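Local coordinates for protein thermospermine synthase (Medicago truncatula, PDB 6BQ6) that probably transfers an aminopropyl group from decarboxylated S-adenosylmethionine to spermidine, giving the tetraamine thermospermine, at residues Gly180-Pro185 and Lys193-Asp198; Cys232-Leu237 and Lys242-Tyr247. One frame throughout, in Å; residues are numbered along the deposited sequence.

How the contacts relate
Contact 1 (180-185 with 193-198) closes before contact 2 (232-237 with 242-247) opens, and their centres lie about 13 Å apart. Both belong to the Rossmann-like catalytic domain and reach the same seven-stranded mixed sheet: contact 1 at the C-terminal end of strand 175-181, the central strand, contact 2 at the outermost strand 243-251. Helix 230-238 joins them, for Ile233 CD1 packs 3.8 Å from Tyr195 CE2, and the methyl CG2 of Thr236 lies 3.5 Å from Tyr195 O. One helix thus leans on the loop system beside the thermospermine pocket and, by other residues, on the edge of the sheet, so the active-site wall and the sheet margin are packed together.

Contact 1. Residues Gly180-Pro185 and Lys193-Asp198; sequences GDLADP and KLYTKD. With TER (N-(3-amino-propyl)-N-(5-aminopropyl)-1,4-diaminobutane), chain F.
Pro185 lies across one face of the Tyr195 ring, whose hydroxyl reaches the loop that leaves strand 175-181. Pro185 CD sits over the centre of the phenol ring, 3.8 Å from the centroid and 11° off the normal, a CH-pi contact in which the two side chains cross at about a right angle. With CG anti to the carbonyl carbon (chi1 -67°), Tyr195 reaches along the loop, and its OH donates to Ala183 O at 2.7 Å, from above the carbonyl plane, 49° out of it. Tyr195 OH in turn accepts from a water at 2.7 Å, which itself accepts from Leu182 N, so the phenol tip is held to the loop directly and through solvent. Tightest is the leucine pair: Leu182 CD1 and Leu194 CD1 meet at 3.5 Å, closer than usual for methyl groups, while Leu182 CB rests 3.6 Å from Tyr195 OH. The looser side is at the Ala183 methyl, since that residue is exposed and meets 193-198 through its carbonyl oxygen, and at Asp184, whose CB turns away and whose OD1 is hydrogen-bonded to Gln217 NE2. On the ligand side, the CB of Asp181, the predicted proton acceptor, is directed away from 193-198; its OD1 lies 3.9 Å from thermospermine N5 and is hydrogen-bonded to Tyr87 OH, its OD2 to Thr115 OG1. The loop therefore forms one wall of the polyamine pocket, with Tyr195 behind it. Tyr195 also packs on Thr216 of strand 212-220 and Tyr200 of helix 197-204, and Leu194 on Phe199 of that helix and Lys165 of helix 164-169.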
ATOM      1  N   GLY B 180      17.261 -30.025  -2.692  1.00 17.62           N
ATOM      2  CA  GLY B 180      16.098 -29.511  -1.994  1.00 18.52           C
ATOM      3  C   GLY B 180      15.687 -28.174  -2.579  1.00 18.73           C
ATOM      4  O   GLY B 180      16.369 -27.173  -2.359  1.00 18.17           O
ATOM      5  N   ASP B 181      14.551 -28.160  -3.269  1.00 18.95           N
ATOM      6  CA  ASP B 181      13.990 -26.948  -3.816  1.00 19.99           C
ATOM      7  C   ASP B 181      12.542 -26.829  -3.321  1.00 19.93           C
ATOM      8  O   ASP B 181      11.628 -26.742  -4.092  1.00 21.35           O
ATOM      9  CB  ASP B 181      14.073 -26.985  -5.312  1.00 19.72           C
ATOM     10  CG  ASP B 181      13.838 -25.643  -5.962  1.00 21.30           C
ATOM     11  OD1 ASP B 181      13.753 -24.626  -5.280  1.00 23.16           O
ATOM     12  OD2 ASP B 181      13.699 -25.638  -7.192  1.00 24.94           O
ATOM     13  N   LEU B 182      12.398 -26.783  -1.996  1.00 20.44           N
ATOM     14  CA  LEU B 182      11.116 -26.723  -1.324  1.00 21.84           C
ATOM     15  C   LEU B 182      10.898 -25.379  -0.676  1.00 22.94           C
ATOM     16  O   LEU B 182      11.839 -24.569  -0.535  1.00 23.43           O
ATOM     17  CB  LEU B 182      11.062 -27.772  -0.213  1.00 22.34           C
ATOM     18  CG  LEU B 182      11.341 -29.179  -0.699  1.00 23.20           C
ATOM     19  CD1 LEU B 182      11.829 -29.995   0.500  1.00 24.79           C
ATOM     20  CD2 LEU B 182      10.117 -29.806  -1.317  1.00 23.01           C
ATOM     21  N   ALA B 183       9.644 -25.148  -0.246  1.00 23.30           N
ATOM     22  CA  ALA B 183       9.341 -23.989   0.616  1.00 24.87           C
ATOM     23  C   ALA B 183      10.192 -24.036   1.894  1.00 25.26           C
ATOM     24  O   ALA B 183      10.600 -25.084   2.310  1.00 24.34           O
ATOM     25  CB  ALA B 183       7.866 -24.004   0.961  1.00 24.94           C
ATOM     26  N   ASP B 184      10.469 -22.873   2.478  1.00 25.91           N
ATOM     27  CA  ASP B 184      11.145 -22.773   3.759  1.00 28.42           C
ATOM     28  C   ASP B 184      10.432 -23.609   4.816  1.00 29.17           C
ATOM     29  O   ASP B 184       9.210 -23.681   4.804  1.00 30.46           O
ATOM     30  CB  ASP B 184      11.197 -21.316   4.256  1.00 29.69           C
ATOM     31  CG  ASP B 184      12.016 -20.413   3.367  1.00 32.10           C
ATOM     32  OD1 ASP B 184      12.707 -20.926   2.442  1.00 30.92           O
ATOM     33  OD2 ASP B 184      11.970 -19.167   3.602  1.00 31.26           O
ATOM     34  N   PRO B 185      11.191 -24.176   5.772  1.00 29.33           N
ATOM     35  CA  PRO B 185      10.527 -24.998   6.793  1.00 31.36           C
ATOM     36  C   PRO B 185       9.691 -24.131   7.727  1.00 37.02           C
ATOM     37  O   PRO B 185      10.060 -23.014   8.045  1.00 40.36           O
ATOM     38  CB  PRO B 185      11.691 -25.653   7.547  1.00 30.43           C
ATOM     39  CG  PRO B 185      12.880 -24.802   7.268  1.00 29.30           C
ATOM     40  CD  PRO B 185      12.664 -24.159   5.932  1.00 27.87           C
ATOM     41  N   LYS B 193       9.050 -31.638   7.313  1.00 28.37           N
ATOM     42  CA  LYS B 193       9.685 -32.929   7.577  1.00 28.65           C
ATOM     43  C   LYS B 193      10.925 -33.204   6.722  1.00 27.22           C
ATOM     44  O   LYS B 193      11.774 -34.016   7.105  1.00 28.32           O
ATOM     45  CB  LYS B 193       8.690 -34.060   7.466  1.00 30.34           C
ATOM     46  CG  LYS B 193       8.146 -34.278   6.074  1.00 34.08           C
ATOM     47  CD  LYS B 193       7.135 -35.397   6.130  1.00 37.94           C
ATOM     48  CE  LYS B 193       6.687 -35.771   4.737  1.00 40.09           C
ATOM     49  NZ  LYS B 193       5.588 -34.889   4.297  1.00 42.37           N
ATOM     50  N   LEU B 194      11.023 -32.524   5.583  1.00 24.08           N
ATOM     51  CA  LEU B 194      12.141 -32.700   4.681  1.00 24.56           C
ATOM     52  C   LEU B 194      13.373 -31.878   5.062  1.00 24.21           C
ATOM     53  O   LEU B 194      14.341 -31.826   4.306  1.00 23.92           O
ATOM     54  CB  LEU B 194      11.690 -32.400   3.272  1.00 24.35           C
ATOM     55  CG  LEU B 194      10.454 -33.187   2.816  1.00 26.20           C
ATOM     56  CD1 LEU B 194       9.911 -32.713   1.455  1.00 27.91           C
ATOM     57  CD2 LEU B 194      10.667 -34.650   2.758  1.00 27.63           C
ATOM     58  N   TYR B 195      13.336 -31.243   6.238  1.00 23.73           N
ATOM     59  CA  TYR B 195      14.451 -30.471   6.768  1.00 22.56           C
ATOM     60  C   TYR B 195      14.890 -31.009   8.140  1.00 23.15           C
ATOM     61  O   TYR B 195      15.735 -30.421   8.787  1.00 22.37           O
ATOM     62  CB  TYR B 195      14.045 -28.997   6.908  1.00 22.85           C
ATOM     63  CG  TYR B 195      13.779 -28.268   5.638  1.00 22.28           C
ATOM     64  CD1 TYR B 195      12.522 -28.229   5.072  1.00 20.91           C
ATOM     65  CD2 TYR B 195      14.788 -27.540   5.036  1.00 20.76           C
ATOM     66  CE1 TYR B 195      12.273 -27.507   3.899  1.00 21.61           C
ATOM     67  CE2 TYR B 195      14.553 -26.850   3.860  1.00 20.68           C
ATOM     68  CZ  TYR B 195      13.306 -26.798   3.322  1.00 20.34           C
ATOM     69  OH  TYR B 195      13.131 -26.076   2.196  1.00 21.94           O
ATOM     70  N   THR B 196      14.338 -32.141   8.580  1.00 23.09           N
ATOM     71  CA  THR B 196      14.706 -32.611   9.904  1.00 24.86           C
ATOM     72  C   THR B 196      15.976 -33.475   9.887  1.00 25.55           C
ATOM     73  O   THR B 196      16.294 -34.146   8.876  1.00 24.88           O
ATOM     74  CB  THR B 196      13.561 -33.402  10.562  1.00 25.47           C
ATOM     75  OG1 THR B 196      13.241 -34.529   9.753  1.00 25.04           O
ATOM     76  CG2 THR B 196      12.337 -32.560  10.699  1.00 25.79           C
ATOM     77  N   LYS B 197      16.614 -33.534  11.054  1.00 26.36           N
ATOM     78  CA  LYS B 197      17.787 -34.355  11.279  1.00 26.33           C
ATOM     79  C   LYS B 197      17.496 -35.797  10.915  1.00 26.19           C
ATOM     80  O   LYS B 197      18.249 -36.428  10.167  1.00 25.43           O
ATOM     81  CB  LYS B 197      18.268 -34.274  12.721  1.00 28.90           C
ATOM     82  CG  LYS B 197      19.494 -35.116  13.005  1.00 32.21           C
ATOM     83  CD  LYS B 197      19.889 -35.063  14.485  1.00 37.14           C
ATOM     84  CE  LYS B 197      21.235 -35.754  14.714  1.00 39.83           C
ATOM     85  NZ  LYS B 197      21.120 -37.234  14.703  1.00 42.94           N
ATOM     86  N   ASP B 198      16.388 -36.312  11.427  1.00 26.78           N
ATOM     87  CA  ASP B 198      16.043 -37.712  11.156  1.00 27.81           C
ATOM     88  C   ASP B 198      15.755 -37.980   9.681  1.00 25.68           C
ATOM     89  O   ASP B 198      16.142 -39.040   9.166  1.00 26.03           O
ATOM     90  CB  ASP B 198      14.860 -38.147  11.990  1.00 31.97           C
ATOM     91  CG  ASP B 198      15.253 -38.542  13.420  1.00 37.39           C
ATOM     92  OD1 ASP B 198      16.447 -38.497  13.798  1.00 39.54           O
ATOM     93  OD2 ASP B 198      14.327 -38.908  14.185  1.00 41.83           O
TER
HETATM   94  N1  TER F 402       7.930 -24.792  -4.131  1.00 54.71           N
HETATM   95  C2  TER F 402       9.053 -24.599  -5.025  1.00 51.61           C
HETATM   96  C3  TER F 402      10.276 -24.150  -4.232  1.00 48.87           C
HETATM   97  C4  TER F 402      10.154 -22.755  -3.676  1.00 47.73           C
HETATM   98  N5  TER F 402      11.426 -22.292  -3.171  1.00 49.96           N
HETATM   99  C6  TER F 402      11.976 -21.036  -3.627  1.00 47.19           C
HETATM  100  C7  TER F 402      12.729 -20.326  -2.512  1.00 47.30           C
HETATM  101  C8  TER F 402      12.787 -18.842  -2.825  1.00 47.09           C
HETATM  102  N9  TER F 402      11.637 -18.119  -2.327  1.00 45.86           N
HETATM  103  C10 TER F 402      11.560 -16.704  -2.584  1.00 45.94           C
HETATM  104  C11 TER F 402      10.798 -15.910  -1.546  1.00 46.42           C
HETATM  105  C12 TER F 402      11.098 -14.430  -1.781  1.00 47.80           C
HETATM  106  C13 TER F 402      10.146 -13.498  -1.048  1.00 49.60           C
HETATM  107  N14 TER F 402       9.828 -13.999   0.278  1.00 52.92           N
HETATM  108  O   HOH W   1      14.428 -27.057   0.010  1.00 22.32           O

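Contact 2. Residues Cys232-Leu237 and Lys242-Tyr247; sequences CIYNTL and KYVVPY
Helix 232-237 and strand 243-247 run almost antiparallel, at 170°, with their axes 9.0 Å apart at closest approach; Tyr234 comes abreast of Pro246 and Leu237 of Val244. Tyr234 has CG anti to the backbone N (chi1 170°), which brings the CD1 and CE1 atoms of its ring to the strand. There CD1 lies 3.6 Å from Val244 CG1 and CE1 3.7 Å from Pro246 CD, both partners meeting the ring obliquely. Val244 also serves the next helical turn, its CG1 lying 4.0 Å from Leu237 CB and its CG2 reaching the carbonyl oxygen of Leu237. Beyond this apolar patch, a water 2.6 Å from Tyr234 OH donates to Val244 O, linking the phenol to the strand backbone. An alanine at Tyr234 would remove the ring and hydroxyl, and is likely to leave Pro246 without its helix partner, Val244 CG1 with only Leu237 on the helix, and the water without its phenol. Leu237 and Val244 both continue onto Val261 of strand 256-264, and Ile233 packs on Thr216 and Ala218 of strand 212-220. The helix thus packs on the end of a 3-2-1-4-5-7-6 sheet with 256-264 the one reversed strand, the class I AdoMet-dependent methyltransferase topology to which spermidine synthases are related.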
ATOM      1  N   CYS B 232      19.511 -22.382  11.118  1.00 23.94           N
ATOM      2  CA  CYS B 232      18.927 -23.653  11.547  1.00 24.25           C
ATOM      3  C   CYS B 232      19.155 -24.815  10.587  1.00 22.84           C
ATOM      4  O   CYS B 232      19.457 -25.921  10.986  1.00 23.79           O
ATOM      5  CB  CYS B 232      17.440 -23.467  11.729  1.00 25.85           C
ATOM      6  SG  CYS B 232      17.001 -22.147  12.883  1.00 34.20           S
ATOM      7  N   ILE B 233      18.974 -24.527   9.310  1.00 20.90           N
ATOM      8  CA  ILE B 233      19.239 -25.514   8.267  1.00 21.11           C
ATOM      9  C   ILE B 233      20.724 -25.906   8.262  1.00 20.81           C
ATOM     10  O   ILE B 233      21.081 -27.066   8.241  1.00 20.84           O
ATOM     11  CB  ILE B 233      18.808 -24.981   6.896  1.00 21.01           C
ATOM     12  CG1 ILE B 233      17.266 -24.903   6.812  1.00 22.13           C
ATOM     13  CG2 ILE B 233      19.329 -25.908   5.798  1.00 20.79           C
ATOM     14  CD1 ILE B 233      16.725 -24.269   5.572  1.00 22.32           C
ATOM     15  N   TYR B 234      21.610 -24.915   8.307  1.00 20.30           N
ATOM     16  CA  TYR B 234      23.006 -25.187   8.432  1.00 20.93           C
ATOM     17  C   TYR B 234      23.308 -26.100   9.635  1.00 22.03           C
ATOM     18  O   TYR B 234      23.974 -27.093   9.523  1.00 22.05           O
ATOM     19  CB  TYR B 234      23.812 -23.874   8.523  1.00 20.68           C
ATOM     20  CG  TYR B 234      25.238 -24.095   8.882  1.00 21.20           C
ATOM     21  CD1 TYR B 234      26.144 -24.580   7.969  1.00 21.44           C
ATOM     22  CD2 TYR B 234      25.696 -23.856  10.195  1.00 21.97           C
ATOM     23  CE1 TYR B 234      27.469 -24.831   8.330  1.00 23.13           C
ATOM     24  CE2 TYR B 234      26.995 -24.088  10.553  1.00 23.13           C
ATOM     25  CZ  TYR B 234      27.901 -24.558   9.634  1.00 23.96           C
ATOM     26  OH  TYR B 234      29.211 -24.815   9.997  1.00 25.62           O
ATOM     27  N   ASN B 235      22.817 -25.725  10.794  1.00 23.71           N
ATOM     28  CA  ASN B 235      23.112 -26.513  11.983  1.00 24.67           C
ATOM     29  C   ASN B 235      22.534 -27.915  11.945  1.00 24.41           C
ATOM     30  O   ASN B 235      23.168 -28.859  12.432  1.00 24.64           O
ATOM     31  CB  ASN B 235      22.672 -25.795  13.258  1.00 26.38           C
ATOM     32  CG  ASN B 235      23.265 -26.447  14.514  1.00 28.83           C
ATOM     33  OD1 ASN B 235      24.480 -26.668  14.580  1.00 29.69           O
ATOM     34  ND2 ASN B 235      22.404 -26.806  15.491  1.00 30.87           N
ATOM     35  N   THR B 236      21.336 -28.050  11.394  1.00 23.77           N
ATOM     36  CA  THR B 236      20.712 -29.364  11.274  1.00 23.19           C
ATOM     37  C   THR B 236      21.585 -30.237  10.393  1.00 23.90           C
ATOM     38  O   THR B 236      21.935 -31.378  10.751  1.00 24.57           O
ATOM     39  CB  THR B 236      19.268 -29.256  10.785  1.00 22.84           C
ATOM     40  OG1 THR B 236      18.516 -28.410  11.679  1.00 24.35           O
ATOM     41  CG2 THR B 236      18.614 -30.616  10.721  1.00 23.71           C
ATOM     42  N   LEU B 237      22.016 -29.702   9.240  1.00 22.72           N
ATOM     43  CA  LEU B 237      22.908 -30.469   8.375  1.00 22.37           C
ATOM     44  C   LEU B 237      24.261 -30.799   9.017  1.00 24.63           C
ATOM     45  O   LEU B 237      24.812 -31.856   8.746  1.00 23.51           O
ATOM     46  CB  LEU B 237      23.093 -29.768   7.030  1.00 22.06           C
ATOM     47  CG  LEU B 237      21.875 -29.824   6.115  1.00 21.59           C
ATOM     48  CD1 LEU B 237      21.964 -28.786   5.005  1.00 21.73           C
ATOM     49  CD2 LEU B 237      21.688 -31.198   5.544  1.00 22.50           C
ATOM     50  N   LYS B 242      29.536 -34.614   7.319  1.00 25.80           N
ATOM     51  CA  LYS B 242      30.840 -34.137   7.750  1.00 27.61           C
ATOM     52  C   LYS B 242      31.196 -32.779   7.249  1.00 26.26           C
ATOM     53  O   LYS B 242      31.691 -31.962   8.016  1.00 27.11           O
ATOM     54  CB  LYS B 242      31.939 -35.093   7.338  1.00 29.37           C
ATOM     55  CG  LYS B 242      33.279 -34.665   7.912  1.00 31.86           C
ATOM     56  CD  LYS B 242      34.295 -35.744   8.049  1.00 35.39           C
ATOM     57  CE  LYS B 242      35.560 -35.169   8.667  1.00 36.70           C
ATOM     58  NZ  LYS B 242      35.385 -34.772  10.100  1.00 38.93           N
ATOM     59  N   TYR B 243      30.927 -32.542   5.963  1.00 24.39           N
ATOM     60  CA  TYR B 243      31.303 -31.299   5.311  1.00 25.54           C
ATOM     61  C   TYR B 243      30.022 -30.532   4.946  1.00 23.71           C
ATOM     62  O   TYR B 243      29.149 -31.073   4.260  1.00 24.12           O
ATOM     63  CB  TYR B 243      32.105 -31.615   4.073  1.00 25.99           C
ATOM     64  CG  TYR B 243      33.330 -32.432   4.352  1.00 27.88           C
ATOM     65  CD1 TYR B 243      34.446 -31.866   4.929  1.00 29.21           C
ATOM     66  CD2 TYR B 243      33.358 -33.788   4.039  1.00 30.38           C
ATOM     67  CE1 TYR B 243      35.576 -32.646   5.200  1.00 31.73           C
ATOM     68  CE2 TYR B 243      34.465 -34.563   4.304  1.00 30.29           C
ATOM     69  CZ  TYR B 243      35.557 -34.004   4.875  1.00 33.14           C
ATOM     70  OH  TYR B 243      36.637 -34.876   5.090  1.00 36.99           O
ATOM     71  N   VAL B 244      29.903 -29.298   5.453  1.00 24.30           N
ATOM     72  CA  VAL B 244      28.685 -28.519   5.244  1.00 22.90           C
ATOM     73  C   VAL B 244      29.128 -27.140   4.883  1.00 22.00           C
ATOM     74  O   VAL B 244      29.912 -26.546   5.621  1.00 22.33           O
ATOM     75  CB  VAL B 244      27.760 -28.551   6.489  1.00 23.50           C
ATOM     76  CG1 VAL B 244      26.479 -27.763   6.236  1.00 23.06           C
ATOM     77  CG2 VAL B 244      27.418 -29.977   6.844  1.00 24.02           C
ATOM     78  N   VAL B 245      28.719 -26.664   3.716  1.00 20.08           N
ATOM     79  CA  VAL B 245      29.158 -25.377   3.150  1.00 20.51           C
ATOM     80  C   VAL B 245      27.951 -24.496   2.868  1.00 20.68           C
ATOM     81  O   VAL B 245      27.271 -24.708   1.897  1.00 19.16           O
ATOM     82  CB  VAL B 245      30.019 -25.584   1.871  1.00 20.61           C
ATOM     83  CG1 VAL B 245      30.403 -24.251   1.236  1.00 21.51           C
ATOM     84  CG2 VAL B 245      31.265 -26.425   2.125  1.00 22.14           C
ATOM     85  N   PRO B 246      27.697 -23.489   3.723  1.00 20.75           N
ATOM     86  CA  PRO B 246      26.621 -22.541   3.513  1.00 19.72           C
ATOM     87  C   PRO B 246      27.131 -21.437   2.596  1.00 19.08           C
ATOM     88  O   PRO B 246      28.332 -21.082   2.634  1.00 19.72           O
ATOM     89  CB  PRO B 246      26.333 -21.998   4.919  1.00 20.19           C
ATOM     90  CG  PRO B 246      27.641 -22.075   5.605  1.00 21.01           C
ATOM     91  CD  PRO B 246      28.356 -23.283   5.037  1.00 21.46           C
ATOM     92  N   TYR B 247      26.236 -20.965   1.754  1.00 18.32           N
ATOM     93  CA  TYR B 247      26.585 -19.908   0.802  1.00 18.06           C
ATOM     94  C   TYR B 247      25.391 -19.091   0.429  1.00 17.68           C
ATOM     95  O   TYR B 247      24.237 -19.480   0.667  1.00 17.02           O
ATOM     96  CB  TYR B 247      27.311 -20.493  -0.405  1.00 18.09           C
ATOM     97  CG  TYR B 247      26.520 -21.409  -1.281  1.00 17.14           C
ATOM     98  CD1 TYR B 247      26.340 -22.724  -0.937  1.00 17.71           C
ATOM     99  CD2 TYR B 247      26.064 -20.987  -2.524  1.00 17.08           C
ATOM    100  CE1 TYR B 247      25.652 -23.584  -1.768  1.00 17.50           C
ATOM    101  CE2 TYR B 247      25.389 -21.859  -3.374  1.00 17.34           C
ATOM    102  CZ  TYR B 247      25.216 -23.146  -3.006  1.00 17.35           C
ATOM    103  OH  TYR B 247      24.487 -24.021  -3.776  1.00 18.28           O
TER
HETATM  104  O   HOH W   2      30.396 -26.674   8.599  1.00 41.43           O